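Local coordinates for protein-tyrosine-phosphatase (Shewanella sp., PDB 2Z72) that removes phosphate from phosphotyrosine as a cold-active phosphatase, probably by metal-assisted hydrolysis at a pair of zinc ions as in calcineurin-like phosphoesterases, at residues A[110-115]-A[203-208]; A[143-148]-A[189-194]. All coordinates share one frame; numbering follows the deposited sequence.

Interaction 1. Residues A[110-115]-A[203-208]; sequences VMTGDI and VLYMHG. With ZN (zinc ion), chain C; ZN (zinc ion), chain B.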
# COMPACT_ATOMS: atom_id res chain seq x y z
N VAL A 110 6.01 -4.84 -4.04
CA VAL A 110 4.64 -5.01 -3.62
C VAL A 110 4.53 -4.37 -2.23
O VAL A 110 5.14 -4.86 -1.28
CB VAL A 110 4.18 -6.47 -3.55
CG1 VAL A 110 2.69 -6.51 -3.29
CG2 VAL A 110 4.52 -7.21 -4.85
N MET A 111 3.79 -3.29 -2.15
CA MET A 111 3.47 -2.70 -0.84
C MET A 111 2.04 -3.10 -0.52
O MET A 111 1.10 -2.61 -1.13
CB MET A 111 3.64 -1.17 -0.89
CG MET A 111 3.22 -0.53 0.44
SD MET A 111 3.70 1.20 0.61
CE MET A 111 5.46 1.05 0.83
N THR A 112 1.89 -4.03 0.41
CA THR A 112 0.60 -4.69 0.64
C THR A 112 -0.32 -3.91 1.56
O THR A 112 -0.93 -4.50 2.46
CB THR A 112 0.80 -6.13 1.16
OG1 THR A 112 1.57 -6.13 2.33
CG2 THR A 112 1.58 -6.99 0.14
N GLY A 113 -0.47 -2.60 1.31
CA GLY A 113 -1.49 -1.81 1.99
C GLY A 113 -1.04 -1.06 3.23
O GLY A 113 0.07 -1.17 3.73
N ASP A 114 -1.97 -0.23 3.69
CA ASP A 114 -1.89 0.50 4.97
C ASP A 114 -0.79 1.51 5.03
O ASP A 114 -0.01 1.63 5.97
CB ASP A 114 -1.86 -0.46 6.17
CG ASP A 114 -3.22 -0.94 6.60
OD1 ASP A 114 -3.24 -1.59 7.75
OD2 ASP A 114 -4.20 -0.76 5.88
N ILE A 115 -0.79 2.40 3.99
CA ILE A 115 -0.10 3.67 4.06
C ILE A 115 -0.77 4.61 5.05
O ILE A 115 -0.13 5.28 5.85
CB ILE A 115 -0.04 4.35 2.68
CG1 ILE A 115 0.92 3.60 1.76
CG2 ILE A 115 0.33 5.82 2.83
CD1 ILE A 115 0.95 4.07 0.33
N VAL A 203 3.65 -16.71 -5.91
CA VAL A 203 3.38 -16.05 -4.64
C VAL A 203 2.12 -15.20 -4.76
O VAL A 203 1.94 -14.47 -5.75
CB VAL A 203 4.57 -15.17 -4.21
CG1 VAL A 203 4.32 -14.54 -2.85
CG2 VAL A 203 5.86 -15.97 -4.21
N LEU A 204 1.26 -15.30 -3.77
CA LEU A 204 0.04 -14.46 -3.66
C LEU A 204 0.27 -13.38 -2.62
O LEU A 204 0.82 -13.68 -1.56
CB LEU A 204 -1.15 -15.33 -3.28
CG LEU A 204 -2.56 -14.80 -3.61
CD1 LEU A 204 -2.81 -14.80 -5.10
CD2 LEU A 204 -3.60 -15.67 -2.90
N TYR A 205 -0.19 -12.17 -2.89
CA TYR A 205 0.04 -10.99 -2.03
C TYR A 205 -1.31 -10.32 -1.77
O TYR A 205 -2.06 -10.01 -2.69
CB TYR A 205 0.91 -9.98 -2.75
CG TYR A 205 2.28 -10.43 -3.11
CD1 TYR A 205 2.52 -11.17 -4.25
CD2 TYR A 205 3.37 -10.11 -2.30
CE1 TYR A 205 3.78 -11.60 -4.61
CE2 TYR A 205 4.63 -10.56 -2.64
CZ TYR A 205 4.86 -11.29 -3.82
OH TYR A 205 6.13 -11.72 -4.09
N MET A 206 -1.57 -10.00 -0.50
CA MET A 206 -2.69 -9.17 -0.11
C MET A 206 -2.46 -8.69 1.32
O MET A 206 -1.56 -9.12 2.02
CB MET A 206 -4.00 -9.93 -0.28
CG MET A 206 -4.42 -10.96 0.76
SD MET A 206 -3.33 -12.38 0.96
CE MET A 206 -3.29 -12.95 -0.74
N HIS A 207 -3.33 -7.77 1.75
CA HIS A 207 -3.08 -7.13 3.03
C HIS A 207 -3.27 -8.05 4.23
O HIS A 207 -2.38 -8.13 5.09
CB HIS A 207 -3.98 -5.90 3.13
CG HIS A 207 -3.72 -5.14 4.39
ND1 HIS A 207 -2.51 -4.51 4.60
CD2 HIS A 207 -4.46 -4.92 5.49
CE1 HIS A 207 -2.53 -3.97 5.79
NE2 HIS A 207 -3.71 -4.17 6.40
N GLY A 208 -4.41 -8.71 4.33
CA GLY A 208 -4.79 -9.50 5.50
C GLY A 208 -4.54 -10.97 5.33
O GLY A 208 -3.73 -11.60 6.04
ZN ZN C . -4.34 -3.54 8.19
ZN ZN B . -1.81 -1.89 9.34
O HOH W 1 -0.55 -2.51 10.93
O HOH W 2 -3.30 -3.10 9.79
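D114 OD1 binds two zinc ions, at 2.2 Å from the ion of chain B and 2.3 Å from that of chain C, and H207 NE2 reaches the latter ion from the other segment at 2.0 Å. A water oxygen also bridges the two zincs, 2.0 Å from each. The D114 carboxylate and H207 ring planes are 53° apart. The other ring nitrogen fixes the imidazole's rotation: H207 ND1 donates to T112 O over 2.7 Å, with an N-H...O angle of 159° and the acceptor almost in the ring plane. A chi1 of -177° sets H207 CG anti to the backbone N, 3.5 Å from T112 O. D114 OD2, which binds neither zinc, accepts from H150 N.

Behind the site, V110 CG2 lies 4.0 Å from the Y205 ring centroid over its face, a CH-pi contact, while T112 CG2 sits at the ring's edge. D78 and H80 complete the protein ligands of the chain B zinc; N149 and H286, with H207, those of the chain C zinc. The T112 carbonyl is a second-shell group that would make H207 a stronger electron donor, and the bridging water is placed consistently with a hydrolytic nucleophile in this family.

Interaction 2. Residues A[143-148]-A[189-194]; sequences VHLLMG and QWLRSK
L145 CD2 is the bump at the middle of this contact, resting in the notch where W190 CH2 and L191 CD2 come together. It approaches the far corner of the indole, 3.5 Å from W190 CH2 and obliquely to the ring, and on the L191 side it lies 3.9 Å from L191 CD2. The leucine and tryptophan side chains cross at about a right angle. CG of W190 is anti to the backbone N (chi1 176°), and it is the far atoms of the six-membered ring, CH2, CZ2 and CZ3, that reach L145.

K194 fills the groove beside the L145 backbone. Its CB is 3.3 Å from L145 O, and CG and CD follow past the same oxygen. A bend at chi2 (-53°) turns CD back along the strand, and the extended remainder brings NZ to a water. That water accepts from K194 NZ at 2.8 Å and from L145 N, and donates to V143 O at 2.7 Å, so it links NZ to the strand backbone at two points. At the other end, in the one of its two conformers described here, M147 SD comes 3.8 Å from L191 O; this placement is less certain.

D133 on helix 122-138 forms a salt bridge with K194 NZ and accepts from W190 NE1 through the same carboxylate oxygen, OD2. The last turn of helix 186-192 is seated against the C-terminal end of strand 142-145, with helix 122-138 touching V143 and W190, and L155 of helix 149-156 meeting M147 and L191.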
# COMPACT_ATOMS: atom_id res chain seq x y z
N VAL A 143 5.78 -0.77 -9.28
CA VAL A 143 5.29 -0.76 -7.92
C VAL A 143 3.84 -1.20 -7.96
O VAL A 143 3.01 -0.65 -8.70
CB VAL A 143 5.34 0.68 -7.33
CG1 VAL A 143 4.62 0.75 -6.00
CG2 VAL A 143 6.78 1.15 -7.22
N HIS A 144 3.53 -2.20 -7.16
CA HIS A 144 2.19 -2.67 -6.89
C HIS A 144 1.81 -2.15 -5.52
O HIS A 144 2.21 -2.69 -4.50
CB HIS A 144 2.11 -4.20 -6.86
CG HIS A 144 2.62 -4.84 -8.10
ND1 HIS A 144 1.84 -5.06 -9.23
CD2 HIS A 144 3.86 -5.33 -8.37
CE1 HIS A 144 2.61 -5.65 -10.08
NE2 HIS A 144 3.86 -5.83 -9.63
N LEU A 145 1.03 -1.04 -5.50
CA LEU A 145 0.49 -0.57 -4.24
C LEU A 145 -0.87 -1.23 -4.08
O LEU A 145 -1.77 -0.97 -4.88
CB LEU A 145 0.29 0.93 -4.24
CG LEU A 145 -0.39 1.50 -2.99
CD1 LEU A 145 0.33 1.10 -1.70
CD2 LEU A 145 -0.50 2.99 -3.11
N LEU A 146 -1.01 -2.11 -3.10
CA LEU A 146 -2.27 -2.78 -2.86
C LEU A 146 -3.06 -2.01 -1.82
O LEU A 146 -2.52 -1.38 -0.89
CB LEU A 146 -2.13 -4.22 -2.38
CG LEU A 146 -1.21 -5.08 -3.22
CD1 LEU A 146 -1.21 -6.51 -2.69
CD2 LEU A 146 -1.60 -5.05 -4.70
N MET A 147 -4.38 -2.06 -1.94
CA MET A 147 -5.28 -1.49 -0.93
C MET A 147 -5.33 -2.32 0.33
O MET A 147 -5.57 -3.53 0.29
CB MET A 147 -6.69 -1.42 -1.46
CG MET A 147 -6.90 -0.53 -2.66
SD MET A 147 -6.92 1.25 -2.25
CE MET A 147 -8.55 1.46 -1.65
N GLY A 148 -5.09 -1.68 1.46
CA GLY A 148 -5.28 -2.30 2.75
C GLY A 148 -6.54 -1.89 3.40
O GLY A 148 -7.36 -1.11 2.85
N GLN A 189 -7.85 9.29 -7.22
CA GLN A 189 -7.96 8.66 -8.53
C GLN A 189 -6.90 7.57 -8.66
O GLN A 189 -7.19 6.44 -9.13
CB GLN A 189 -7.77 9.72 -9.61
CG GLN A 189 -8.93 10.68 -9.69
CD GLN A 189 -8.60 11.97 -10.38
OE1 GLN A 189 -7.60 12.15 -11.02
NE2 GLN A 189 -9.53 12.93 -10.21
N TRP A 190 -5.68 7.87 -8.25
CA TRP A 190 -4.59 6.90 -8.25
C TRP A 190 -4.94 5.70 -7.41
O TRP A 190 -4.83 4.52 -7.86
CB TRP A 190 -3.37 7.58 -7.77
CG TRP A 190 -2.11 6.82 -7.59
CD1 TRP A 190 -1.33 6.15 -8.48
CD2 TRP A 190 -1.39 6.74 -6.34
NE1 TRP A 190 -0.21 5.63 -7.90
CE2 TRP A 190 -0.23 5.98 -6.59
CE3 TRP A 190 -1.64 7.21 -5.07
CZ2 TRP A 190 0.70 5.69 -5.58
CZ3 TRP A 190 -0.71 6.94 -4.08
CH2 TRP A 190 0.43 6.19 -4.33
N LEU A 191 -5.40 5.87 -6.18
CA LEU A 191 -5.74 4.76 -5.31
C LEU A 191 -6.86 3.94 -5.89
O LEU A 191 -6.85 2.71 -5.77
CB LEU A 191 -6.12 5.26 -3.92
CG LEU A 191 -4.98 5.88 -3.11
CD1 LEU A 191 -5.55 6.55 -1.88
CD2 LEU A 191 -3.93 4.83 -2.72
N ARG A 192 -7.87 4.56 -6.51
CA ARG A 192 -9.01 3.85 -7.07
C ARG A 192 -8.66 3.01 -8.30
O ARG A 192 -9.49 2.25 -8.76
CB ARG A 192 -10.14 4.83 -7.35
CG ARG A 192 -10.88 5.21 -6.06
CD ARG A 192 -11.80 6.39 -6.29
NE ARG A 192 -12.54 6.77 -5.11
CZ ARG A 192 -12.05 7.51 -4.12
NH1 ARG A 192 -12.84 7.79 -3.09
NH2 ARG A 192 -10.83 7.96 -4.16
N SER A 193 -7.43 3.14 -8.82
CA SER A 193 -6.94 2.30 -9.88
C SER A 193 -6.28 1.00 -9.39
O SER A 193 -5.99 0.13 -10.18
CB SER A 193 -6.01 3.02 -10.83
OG SER A 193 -4.74 3.21 -10.23
N LYS A 194 -6.01 0.94 -8.08
CA LYS A 194 -5.18 -0.13 -7.54
C LYS A 194 -5.92 -1.43 -7.32
O LYS A 194 -7.13 -1.49 -7.16
CB LYS A 194 -4.49 0.39 -6.26
CG LYS A 194 -3.57 1.57 -6.50
CD LYS A 194 -2.52 1.37 -7.59
CE LYS A 194 -1.61 2.53 -7.81
NZ LYS A 194 -0.72 2.26 -8.99
O HOH W 3 0.41 -0.20 -8.30

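In the fold
From the N terminus, the chain first reaches 110-115, at the end of strand 108-111, and then runs through helix 122-138 to strand 142-145. Interaction 2 closes a loop of 40 residues when 189-194 packs on 143-148; interaction 1 closes later, at 203-208, with 87 residues between its segments, and so encloses the other completely. Strands 108-111 and 142-145 are parallel neighbours in one sheet, and M111 pairs with H144 and L146, a probable hydrogen bond of 2.9 Å running from M111 N to H144 O. Interaction 1 joins this sheet to strand 203-206 of the second sheet, whereas interaction 2 joins it to helix 186-192. The centres of the two contacts are about 10 Å apart.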